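Local coordinates for protein uncharacterized sugar kinase PH1459 (Pyrococcus horikoshii, PDB 3EWM) that is an uncharacterised sugar kinase of the PfkB family that binds ATP and probably phosphorylates fructose or a related sugar, at residues I148-K152 and K184-I188; M112-I117 and T143-V147. All blocks are in the same frame, centred on the assembly; numbering follows the deposited sequence.

Contact 1: residues I148-K152 and K184-I188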
ATOM      1  N   ILE A 148      11.021 -14.138 -21.198  1.00  9.23           N
ATOM      2  CA  ILE A 148      11.380 -15.539 -21.034  1.00 10.00           C
ATOM      3  C   ILE A 148      11.399 -16.281 -22.376  1.00 10.43           C
ATOM      4  O   ILE A 148      12.359 -16.963 -22.680  1.00  9.89           O
ATOM      5  CB  ILE A 148      10.423 -16.230 -20.028  1.00 10.08           C
ATOM      6  CG1 ILE A 148      10.408 -15.471 -18.686  1.00  9.22           C
ATOM      7  CG2 ILE A 148      10.781 -17.712 -19.843  1.00 12.11           C
ATOM      8  CD1 ILE A 148      11.801 -15.186 -18.058  1.00  9.86           C
ATOM      9  N   LYS A 149      10.348 -16.123 -23.177  1.00 10.81           N
ATOM     10  CA  LYS A 149      10.330 -16.718 -24.515  1.00 12.51           C
ATOM     11  C   LYS A 149      11.495 -16.237 -25.378  1.00 13.07           C
ATOM     12  O   LYS A 149      12.102 -17.027 -26.095  1.00 13.30           O
ATOM     13  CB  LYS A 149       8.985 -16.467 -25.200  1.00 11.64           C
ATOM     14  CG  LYS A 149       7.833 -17.150 -24.469  1.00 11.24           C
ATOM     15  CD  LYS A 149       6.492 -16.942 -25.129  1.00 10.84           C
ATOM     16  CE  LYS A 149       5.391 -17.701 -24.339  1.00 13.17           C
ATOM     17  NZ  LYS A 149       4.011 -17.254 -24.598  1.00 12.87           N
ATOM     18  N   LYS A 150      11.821 -14.951 -25.291  1.00 14.82           N
ATOM     19  CA  LYS A 150      12.922 -14.375 -26.074  1.00 16.43           C
ATOM     20  C   LYS A 150      14.265 -15.025 -25.738  1.00 17.81           C
ATOM     21  O   LYS A 150      15.072 -15.298 -26.639  1.00 17.49           O
ATOM     22  CB  LYS A 150      13.034 -12.867 -25.820  1.00 16.78           C
ATOM     23  CG  LYS A 150      13.973 -12.163 -26.778  1.00 18.29           C
ATOM     24  CD  LYS A 150      14.857 -11.188 -26.051  1.00 21.65           C
ATOM     25  CE  LYS A 150      16.233 -11.732 -25.753  1.00 21.23           C
ATOM     26  NZ  LYS A 150      17.107 -11.638 -26.963  1.00 22.10           N
ATOM     27  N   ILE A 151      14.509 -15.258 -24.449  1.00 18.88           N
ATOM     28  CA  ILE A 151      15.799 -15.803 -23.998  1.00 21.40           C
ATOM     29  C   ILE A 151      15.884 -17.322 -23.916  1.00 22.08           C
ATOM     30  O   ILE A 151      16.972 -17.860 -23.713  1.00 23.21           O
ATOM     31  CB  ILE A 151      16.224 -15.284 -22.615  1.00 21.55           C
ATOM     32  CG1 ILE A 151      15.190 -15.671 -21.564  1.00 22.56           C
ATOM     33  CG2 ILE A 151      16.522 -13.800 -22.643  1.00 23.51           C
ATOM     34  CD1 ILE A 151      15.798 -15.899 -20.216  1.00 24.27           C
ATOM     35  N   LYS A 152      14.747 -18.005 -24.024  1.00 23.29           N
ATOM     36  CA  LYS A 152      14.722 -19.460 -24.089  1.00 24.54           C
ATOM     37  C   LYS A 152      15.750 -19.926 -25.122  1.00 25.20           C
ATOM     38  O   LYS A 152      15.756 -19.443 -26.250  1.00 25.11           O
ATOM     39  CB  LYS A 152      13.318 -19.953 -24.464  1.00 24.80           C
ATOM     40  CG  LYS A 152      13.171 -21.478 -24.466  1.00 26.55           C
ATOM     41  CD  LYS A 152      13.031 -21.989 -23.044  1.00 27.23           C
ATOM     42  CE  LYS A 152      13.939 -23.166 -22.786  1.00 28.49           C
ATOM     43  NZ  LYS A 152      14.037 -23.461 -21.323  1.00 29.58           N
ATOM     44  N   LYS A 184       6.898 -24.963 -18.521  1.00 14.56           N
ATOM     45  CA  LYS A 184       7.384 -25.535 -19.780  1.00 15.93           C
ATOM     46  C   LYS A 184       8.563 -24.762 -20.376  1.00 15.60           C
ATOM     47  O   LYS A 184       9.394 -25.340 -21.068  1.00 15.97           O
ATOM     48  CB  LYS A 184       6.239 -25.688 -20.784  1.00 15.87           C
ATOM     49  CG  LYS A 184       5.343 -26.888 -20.448  1.00 18.42           C
ATOM     50  CD  LYS A 184       4.213 -27.048 -21.442  1.00 21.28           C
ATOM     51  CE  LYS A 184       3.609 -28.436 -21.343  1.00 23.37           C
ATOM     52  NZ  LYS A 184       2.607 -28.665 -22.433  1.00 27.12           N
ATOM     53  N   LEU A 185       8.651 -23.472 -20.062  1.00 15.53           N
ATOM     54  CA  LEU A 185       9.765 -22.643 -20.505  1.00 15.48           C
ATOM     55  C   LEU A 185      10.967 -22.774 -19.592  1.00 15.21           C
ATOM     56  O   LEU A 185      12.084 -22.449 -19.985  1.00 15.65           O
ATOM     57  CB  LEU A 185       9.354 -21.174 -20.591  1.00 15.90           C
ATOM     58  CG  LEU A 185       8.406 -20.756 -21.730  1.00 16.21           C
ATOM     59  CD1 LEU A 185       7.675 -19.518 -21.318  1.00 13.36           C
ATOM     60  CD2 LEU A 185       9.169 -20.546 -23.041  1.00 17.99           C
ATOM     61  N   ALA A 186      10.750 -23.271 -18.377  1.00 14.51           N
ATOM     62  CA  ALA A 186      11.816 -23.283 -17.383  1.00 14.22           C
ATOM     63  C   ALA A 186      12.710 -24.515 -17.476  1.00 14.26           C
ATOM     64  O   ALA A 186      12.239 -25.639 -17.625  1.00 14.41           O
ATOM     65  CB  ALA A 186      11.246 -23.130 -15.973  1.00 13.49           C
ATOM     66  N   ASP A 187      14.009 -24.269 -17.384  1.00 13.75           N
ATOM     67  CA  ASP A 187      14.997 -25.321 -17.201  1.00 13.77           C
ATOM     68  C   ASP A 187      14.966 -25.817 -15.766  1.00 13.14           C
ATOM     69  O   ASP A 187      15.108 -27.005 -15.513  1.00 12.99           O
ATOM     70  CB  ASP A 187      16.377 -24.760 -17.482  1.00 13.45           C
ATOM     71  CG  ASP A 187      16.526 -24.316 -18.915  1.00 15.80           C
ATOM     72  OD1 ASP A 187      16.715 -25.199 -19.776  1.00 16.27           O
ATOM     73  OD2 ASP A 187      16.459 -23.096 -19.164  1.00 14.36           O
ATOM     74  N   ILE A 188      14.785 -24.875 -14.843  1.00 12.30           N
ATOM     75  CA  ILE A 188      14.876 -25.135 -13.421  1.00 11.63           C
ATOM     76  C   ILE A 188      13.557 -24.703 -12.844  1.00 11.87           C
ATOM     77  O   ILE A 188      13.118 -23.564 -13.039  1.00 11.83           O
ATOM     78  CB  ILE A 188      16.020 -24.310 -12.782  1.00 11.85           C
ATOM     79  CG1 ILE A 188      17.365 -24.702 -13.398  1.00 13.90           C
ATOM     80  CG2 ILE A 188      16.040 -24.473 -11.265  1.00 11.67           C
ATOM     81  CD1 ILE A 188      18.258 -23.502 -13.669  1.00 15.92           C
TER
HETATM   82  O   HOH W   1      14.390 -25.990 -21.498  1.00 39.33           O
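K152 and L185 face each other where two helices end, their CA atoms 6.9 Å apart, and both chains leave helical geometry there, at K152 and at A186. L185 has the most surface buried by the contact. Its CB lies 3.8 Å from CG2 of I148, and its two methyls straddle the stem of K149, with CD2 3.9 Å from CG. The rest of the K149 chain runs on, extended, past the leucine. Helices 140-151 and 172-185 are the helices of successive beta-alpha-beta crossovers (strands 127-131 to 156-160, then 156-160 to 188-192) of the ribokinase-like fold, and both chains next turn toward the central sheet. K152 holds the two exits together. CG is anti to the backbone N (chi1 -176°), and bends at chi2 and chi3 lead the chain over the last carbonyl of the other helix. NZ gives a hydrogen bond to L185 O at 2.6 Å, from 41° out of the carbonyl plane. It also forms a salt bridge with D187, NZ to OD2 3.3 Å, whose hydrogen bond is weak. A water bridges the same NZ to D187 OD1, which it meets at 3.0 Å. D187 OD2 also accepts the backbone N-H of I157, which ties the aspartate to strand 156-160.

Contact 2: residues M112-I117 and T143-V147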
HETATM    1  N   MSE A 112       4.921  -3.467 -16.095  1.00 12.26           N
HETATM    2  CA  MSE A 112       6.070  -3.539 -16.993  1.00 15.06           C
HETATM    3  C   MSE A 112       5.640  -3.767 -18.424  1.00 12.97           C
HETATM    4  O   MSE A 112       4.802  -4.612 -18.703  1.00 10.96           O
HETATM    5  CB  MSE A 112       7.037  -4.643 -16.563  1.00 13.92           C
HETATM    6  CG  MSE A 112       7.877  -4.233 -15.379  1.00 16.78           C
HETATM    7 SE   MSE A 112       9.268  -5.537 -15.014  1.00 27.19          SE
HETATM    8  CE  MSE A 112       8.173  -6.600 -13.904  1.00 14.36           C
ATOM      9  N   THR A 113       6.208  -2.992 -19.331  1.00 13.29           N
ATOM     10  CA  THR A 113       5.984  -3.221 -20.747  1.00 13.02           C
ATOM     11  C   THR A 113       7.328  -3.587 -21.347  1.00 12.78           C
ATOM     12  O   THR A 113       8.373  -3.483 -20.687  1.00 12.58           O
ATOM     13  CB  THR A 113       5.396  -1.966 -21.446  1.00 13.82           C
ATOM     14  OG1 THR A 113       6.283  -0.869 -21.242  1.00 14.30           O
ATOM     15  CG2 THR A 113       4.022  -1.603 -20.864  1.00 14.91           C
ATOM     16  N   LEU A 114       7.320  -4.004 -22.602  1.00 12.47           N
ATOM     17  CA  LEU A 114       8.556  -4.392 -23.266  1.00 12.54           C
ATOM     18  C   LEU A 114       9.617  -3.295 -23.284  1.00 12.84           C
ATOM     19  O   LEU A 114      10.796  -3.590 -23.207  1.00 10.89           O
ATOM     20  CB  LEU A 114       8.270  -4.875 -24.672  1.00 12.48           C
ATOM     21  CG  LEU A 114       7.563  -6.223 -24.673  1.00 13.14           C
ATOM     22  CD1 LEU A 114       6.974  -6.495 -26.050  1.00 11.90           C
ATOM     23  CD2 LEU A 114       8.522  -7.340 -24.243  1.00 13.80           C
ATOM     24  N   ASN A 115       9.177  -2.042 -23.368  1.00 13.55           N
ATOM     25  CA  ASN A 115      10.079  -0.892 -23.301  1.00 15.57           C
ATOM     26  C   ASN A 115      10.844  -0.803 -21.990  1.00 15.23           C
ATOM     27  O   ASN A 115      11.913  -0.218 -21.963  1.00 16.29           O
ATOM     28  CB  ASN A 115       9.296   0.403 -23.477  1.00 17.12           C
ATOM     29  CG  ASN A 115       8.307   0.318 -24.577  1.00 21.32           C
ATOM     30  OD1 ASN A 115       7.110   0.111 -24.332  1.00 29.07           O
ATOM     31  ND2 ASN A 115       8.784   0.427 -25.806  1.00 23.32           N
ATOM     32  N   ASP A 116      10.287  -1.376 -20.914  1.00 14.10           N
ATOM     33  CA  ASP A 116      10.883  -1.310 -19.580  1.00 13.84           C
ATOM     34  C   ASP A 116      12.001  -2.328 -19.380  1.00 14.07           C
ATOM     35  O   ASP A 116      12.697  -2.311 -18.360  1.00 14.60           O
ATOM     36  CB  ASP A 116       9.821  -1.511 -18.489  1.00 13.55           C
ATOM     37  CG  ASP A 116       8.739  -0.447 -18.515  1.00 12.69           C
ATOM     38  OD1 ASP A 116       9.057   0.721 -18.826  1.00 10.87           O
ATOM     39  OD2 ASP A 116       7.570  -0.784 -18.225  1.00 12.60           O
ATOM     40  N   ILE A 117      12.160  -3.219 -20.348  1.00 13.44           N
ATOM     41  CA  ILE A 117      13.111  -4.310 -20.223  1.00 12.50           C
ATOM     42  C   ILE A 117      14.454  -3.883 -20.741  1.00 13.43           C
ATOM     43  O   ILE A 117      14.592  -3.419 -21.890  1.00 12.79           O
ATOM     44  CB  ILE A 117      12.625  -5.593 -20.962  1.00 12.40           C
ATOM     45  CG1 ILE A 117      11.225  -6.005 -20.458  1.00 12.23           C
ATOM     46  CG2 ILE A 117      13.686  -6.736 -20.867  1.00  9.79           C
ATOM     47  CD1 ILE A 117      11.157  -6.259 -18.931  1.00 12.10           C
ATOM     48  N   THR A 143       4.532  -9.194 -20.587  1.00 10.46           N
ATOM     49  CA  THR A 143       5.862  -8.680 -20.780  1.00 10.13           C
ATOM     50  C   THR A 143       6.889  -9.714 -20.325  1.00 10.12           C
ATOM     51  O   THR A 143       7.802 -10.051 -21.079  1.00  8.90           O
ATOM     52  CB  THR A 143       6.061  -7.345 -20.039  1.00 10.23           C
ATOM     53  OG1 THR A 143       5.207  -6.345 -20.627  1.00  9.76           O
ATOM     54  CG2 THR A 143       7.521  -6.893 -20.119  1.00 11.22           C
ATOM     55  N   VAL A 144       6.715 -10.227 -19.106  1.00  9.23           N
ATOM     56  CA  VAL A 144       7.646 -11.204 -18.560  1.00  9.03           C
ATOM     57  C   VAL A 144       7.620 -12.461 -19.420  1.00  8.79           C
ATOM     58  O   VAL A 144       8.672 -13.009 -19.706  1.00  8.55           O
ATOM     59  CB  VAL A 144       7.383 -11.499 -17.062  1.00  8.31           C
ATOM     60  CG1 VAL A 144       8.242 -12.654 -16.532  1.00  9.54           C
ATOM     61  CG2 VAL A 144       7.665 -10.247 -16.244  1.00  8.56           C
HETATM   62  N   MSE A 145       6.438 -12.882 -19.868  1.00  9.26           N
HETATM   63  CA  MSE A 145       6.358 -14.113 -20.665  1.00 11.07           C
HETATM   64  C   MSE A 145       7.146 -13.937 -21.957  1.00 10.40           C
HETATM   65  O   MSE A 145       7.851 -14.840 -22.389  1.00 10.05           O
HETATM   66  CB  MSE A 145       4.910 -14.525 -20.945  1.00 11.44           C
HETATM   67  CG  MSE A 145       4.152 -15.036 -19.708  1.00 16.62           C
HETATM   68 SE   MSE A 145       5.150 -16.449 -18.771  1.00 30.91          SE
HETATM   69  CE  MSE A 145       5.055 -17.800 -20.140  1.00 21.83           C
ATOM     70  N   LYS A 146       7.039 -12.753 -22.551  1.00 10.75           N
ATOM     71  CA  LYS A 146       7.843 -12.416 -23.725  1.00 10.24           C
ATOM     72  C   LYS A 146       9.342 -12.418 -23.455  1.00  9.77           C
ATOM     73  O   LYS A 146      10.099 -12.946 -24.243  1.00  9.72           O
ATOM     74  CB  LYS A 146       7.373 -11.096 -24.330  1.00 11.24           C
ATOM     75  CG  LYS A 146       6.026 -11.280 -25.008  1.00 13.47           C
ATOM     76  CD  LYS A 146       5.565 -10.050 -25.753  1.00 18.71           C
ATOM     77  CE  LYS A 146       4.333 -10.417 -26.568  1.00 19.55           C
ATOM     78  NZ  LYS A 146       3.171 -10.729 -25.685  1.00 22.37           N
ATOM     79  N   VAL A 147       9.767 -11.857 -22.333  1.00  9.23           N
ATOM     80  CA  VAL A 147      11.192 -11.864 -21.989  1.00  9.43           C
ATOM     81  C   VAL A 147      11.732 -13.296 -21.937  1.00  9.37           C
ATOM     82  O   VAL A 147      12.744 -13.633 -22.573  1.00  9.26           O
ATOM     83  CB  VAL A 147      11.456 -11.104 -20.668  1.00  9.07           C
ATOM     84  CG1 VAL A 147      12.906 -11.243 -20.240  1.00  9.50           C
ATOM     85  CG2 VAL A 147      11.086  -9.627 -20.811  1.00 10.92           C
TER
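T143, L114 and M112 carry most of this contact, and T143 has the largest share. Its OG1 donates to the backbone O of M112 at 2.6 Å, with a C=O...donor angle of 121° and from 40° above the carbonyl plane. OG1 sits beside the backbone N of its own residue (chi1 -66°), which also brings it to P139 O, one helical turn back, so two carbonyls lie within hydrogen-bonding distance of the one hydroxyl, which probably shares its proton between them. The other branch, the methyl CG2, packs on the backbone of T113, 3.5 Å from T113 C, and on the side chain of I117. An alanine in place of T143 is likely to leave M112 O without its hydroxyl partner and open a gap beside I117.

L114 crosses K146 at about a right angle. Its CD1 lies 3.8 Å from K146 CD, so the lysine meets it through its aliphatic stem. M112, a selenomethionine, adds a looser apolar contact, its CE 4.4 Å from V144 CG2. Deeper in, I117 and V147 meet tip to tip, CG1 to CG2 3.6 Å. I7 of strand 3-7 lies behind this pair.

Within the loop, D116 OD2 accepts the backbone N-H of T113 at 2.8 Å and also pairs with K55, which helps fix the turn. The contact is structural, away from the annotated sites: the loop 112-117, with a short 3-10 turn and leading into helix 119-124, is packed and hydrogen-bonded against an early part of crossover helix 140-151 in the alpha/beta ribokinase-like fold.

Both contacts use helix 140-151, contact 2 near its start and contact 1 at its end. Their centres are about 14 Å apart, and they meet directly where L185 touches the selenomethionine M145. Contact 2 is the more buried of the two. It is mainly apolar, with one hydroxyl-to-carbonyl bond, and it joins the helix to a loop. Contact 1 is partly buried and more polar. There a lysine, an aspartate and a water lie beside an apolar patch of L185, I148 and the stem of K149, and the partner is the next crossover helix. Contact 1 also lies nearer the ATP site: A186 is about 9 Å from K190 between side chains. Contact 2 is away from the annotated sites.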